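Local coordinates for thymidylate synthase ThyX (Streptomyces cacaoi subsp. asoensis, PDB 4P5A), which probably catalyses the flavin-dependent reductive methylation of dUMP to dTMP, and of UMP, with methylenetetrahydrofolate as methyl donor, at residues A148-Y152 with A165-P170. Numbering follows the deposited sequence.
Sequences AFEEY and ARLVLP. With 5BU (5-bromo-uridine-5'-monophosphate), chain G.
Build 148-152 as one regular turn of helix 131-157, Y152 N hydrogen-bonded to A148 O at 2.8 Å. Against it set 165-170, a 3-10 turn at 166-168 that opens into extended backbone at L169 and P170. The two run antiparallel: CA of A148 lies 5.5 Å from CA of L169, and CA of Y152 5.5 Å from CA of A165. A148 is the small knob, its CB 3.3 Å from V168 O and 4.0 Å from P170 CD. Y152, chi1 t, lays its ring along the turn: CD2 reaches A165 CB at 3.7 Å, while L169 (mt) lies over one face, CD1 3.8 Å from the ring centroid, a CH-pi contact. V168 CG2 fills the hollow beside Y152 CB, 3.8 Å away. Here the chain, having left helix 131-157, doubles back through short helix 162-165 before strand 174-181 of the ThyX fold, carrying nucleotide-binding R166. With chi1 and chi2 both p, R166 leaves the interface for the phosphate: R166 NH2 hydrogen-bonds 5BU OP2 at 2.8 Å, R166 NH1 5BU OP1 at 3.1 Å. Y152 OH, meanwhile, hydrogen-bonds V102 N.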
loop_
_atom_site.group_PDB
_atom_site.type_symbol
_atom_site.label_atom_id
_atom_site.label_comp_id
_atom_site.label_asym_id
_atom_site.label_seq_id
_atom_site.Cartn_x
_atom_site.Cartn_y
_atom_site.Cartn_z
ATOM N N ALA B 148 0.521 38.381 -4.616
ATOM C CA ALA B 148 -0.002 37.113 -5.173
ATOM C C ALA B 148 -1.514 37.142 -5.285
ATOM O O ALA B 148 -2.098 36.764 -6.333
ATOM C CB ALA B 148 0.484 35.929 -4.263
ATOM N N PHE B 149 -2.174 37.552 -4.215
ATOM C CA PHE B 149 -3.606 37.448 -4.224
ATOM C C PHE B 149 -4.181 38.493 -5.178
ATOM O O PHE B 149 -5.224 38.240 -5.841
ATOM C CB PHE B 149 -4.168 37.519 -2.834
ATOM C CG PHE B 149 -5.575 37.096 -2.790
ATOM C CD1 PHE B 149 -6.571 38.016 -2.740
ATOM C CD2 PHE B 149 -5.903 35.723 -2.959
ATOM C CE1 PHE B 149 -7.929 37.597 -2.773
ATOM C CE2 PHE B 149 -7.244 35.282 -2.950
ATOM C CZ PHE B 149 -8.257 36.238 -2.899
ATOM N N GLU B 150 -3.542 39.661 -5.252
ATOM C CA GLU B 150 -4.086 40.702 -6.156
ATOM C C GLU B 150 -3.995 40.210 -7.623
ATOM O O GLU B 150 -4.943 40.411 -8.449
ATOM C CB GLU B 150 -3.303 42.009 -5.908
ATOM C CG GLU B 150 -3.423 43.035 -7.028
ATOM C CD GLU B 150 -2.391 44.161 -6.829
ATOM O OE1 GLU B 150 -1.960 44.376 -5.660
ATOM O OE2 GLU B 150 -1.987 44.773 -7.849
ATOM N N GLU B 151 -2.889 39.517 -7.940
ATOM C CA GLU B 151 -2.720 38.971 -9.273
ATOM C C GLU B 151 -3.640 37.774 -9.535
ATOM O O GLU B 151 -4.121 37.620 -10.654
ATOM C CB GLU B 151 -1.254 38.590 -9.601
ATOM C CG GLU B 151 -0.225 39.765 -9.578
ATOM C CD GLU B 151 -0.620 40.914 -10.560
ATOM O OE1 GLU B 151 -1.310 40.682 -11.586
ATOM O OE2 GLU B 151 -0.298 42.072 -10.181
ATOM N N TYR B 152 -3.862 36.930 -8.517
ATOM C CA TYR B 152 -4.808 35.820 -8.663
ATOM C C TYR B 152 -6.177 36.403 -9.002
ATOM O O TYR B 152 -6.830 35.961 -9.953
ATOM C CB TYR B 152 -4.877 35.065 -7.337
ATOM C CG TYR B 152 -5.886 33.981 -7.255
ATOM C CD1 TYR B 152 -6.931 34.004 -6.312
ATOM C CD2 TYR B 152 -5.758 32.848 -8.094
ATOM C CE1 TYR B 152 -7.864 32.949 -6.206
ATOM C CE2 TYR B 152 -6.704 31.764 -7.987
ATOM C CZ TYR B 152 -7.724 31.837 -7.033
ATOM O OH TYR B 152 -8.653 30.837 -6.936
ATOM N N ALA B 165 -4.945 30.336 -12.885
ATOM C CA ALA B 165 -4.770 31.523 -12.023
ATOM C C ALA B 165 -4.071 31.200 -10.719
ATOM O O ALA B 165 -3.276 32.043 -10.196
ATOM C CB ALA B 165 -6.084 32.215 -11.734
ATOM N N ARG B 166 -4.346 30.009 -10.157
ATOM C CA ARG B 166 -3.712 29.662 -8.872
ATOM C C ARG B 166 -2.245 29.447 -8.932
ATOM O O ARG B 166 -1.644 29.269 -7.844
ATOM C CB ARG B 166 -4.359 28.488 -8.197
ATOM C CG ARG B 166 -4.475 27.189 -9.011
ATOM C CD ARG B 166 -3.103 26.519 -9.205
ATOM N NE ARG B 166 -3.366 25.182 -9.783
ATOM C CZ ARG B 166 -3.683 24.057 -9.079
ATOM N NH1 ARG B 166 -3.714 24.071 -7.750
ATOM N NH2 ARG B 166 -3.998 22.980 -9.772
ATOM N N LEU B 167 -1.654 29.442 -10.138
ATOM C CA LEU B 167 -0.205 29.397 -10.243
ATOM C C LEU B 167 0.536 30.440 -9.411
ATOM O O LEU B 167 1.678 30.214 -9.020
ATOM C CB LEU B 167 0.218 29.481 -11.688
ATOM C CG LEU B 167 0.459 28.147 -12.400
ATOM C CD1 LEU B 167 -0.732 27.237 -12.167
ATOM C CD2 LEU B 167 0.558 28.557 -13.920
ATOM N N VAL B 168 -0.083 31.616 -9.198
ATOM C CA VAL B 168 0.616 32.689 -8.494
ATOM C C VAL B 168 0.523 32.599 -6.965
ATOM O O VAL B 168 1.201 33.383 -6.254
ATOM C CB VAL B 168 0.067 34.078 -8.972
ATOM C CG1 VAL B 168 0.408 34.206 -10.499
ATOM C CG2 VAL B 168 -1.394 34.223 -8.604
ATOM N N LEU B 169 -0.279 31.657 -6.440
ATOM C CA LEU B 169 -0.525 31.601 -4.951
ATOM C C LEU B 169 0.588 30.824 -4.264
ATOM O O LEU B 169 1.114 29.827 -4.835
ATOM C CB LEU B 169 -1.911 30.983 -4.582
ATOM C CG LEU B 169 -3.109 31.742 -5.200
ATOM C CD1 LEU B 169 -4.334 31.030 -4.893
ATOM C CD2 LEU B 169 -3.216 33.088 -4.563
ATOM N N PRO B 170 0.975 31.255 -3.045
ATOM C CA PRO B 170 2.127 30.749 -2.383
ATOM C C PRO B 170 1.806 29.424 -1.688
ATOM O O PRO B 170 0.612 29.069 -1.453
ATOM C CB PRO B 170 2.387 31.805 -1.302
ATOM C CG PRO B 170 1.065 32.393 -0.990
ATOM C CD PRO B 170 0.390 32.406 -2.347
HETATM P P 5BU G . -5.724 21.198 -6.908
HETATM O OP1 5BU G . -5.565 22.296 -5.934
HETATM O OP2 5BU G . -4.654 21.023 -7.896
HETATM O OP3 5BU G . -7.083 20.991 -7.399
HETATM O "O5'" 5BU G . -5.491 19.862 -6.042
HETATM C "C5'" 5BU G . -6.086 19.776 -4.738
HETATM C "C4'" 5BU G . -5.653 18.409 -4.138
HETATM O "O4'" 5BU G . -6.417 17.323 -4.875
HETATM C "C3'" 5BU G . -4.209 17.995 -4.260
HETATM O "O3'" 5BU G . -3.907 17.029 -3.159
HETATM C "C2'" 5BU G . -4.183 17.289 -5.593
HETATM O "O2'" 5BU G . -3.122 16.397 -5.594
HETATM C "C1'" 5BU G . -5.502 16.560 -5.685
HETATM N N1 5BU G . -5.987 16.685 -7.122
HETATM C C2 5BU G . -5.280 16.012 -8.114
HETATM O O2 5BU G . -4.362 15.263 -7.721
HETATM N N3 5BU G . -5.669 16.126 -9.423
HETATM C C4 5BU G . -6.776 16.882 -9.838
HETATM O O4 5BU G . -6.972 17.027 -11.049
HETATM C C5 5BU G . -7.454 17.520 -8.831
HETATM C C6 5BU G . -7.108 17.440 -7.507
HETATM BR BR 5BU G . -9.067 18.455 -9.230
#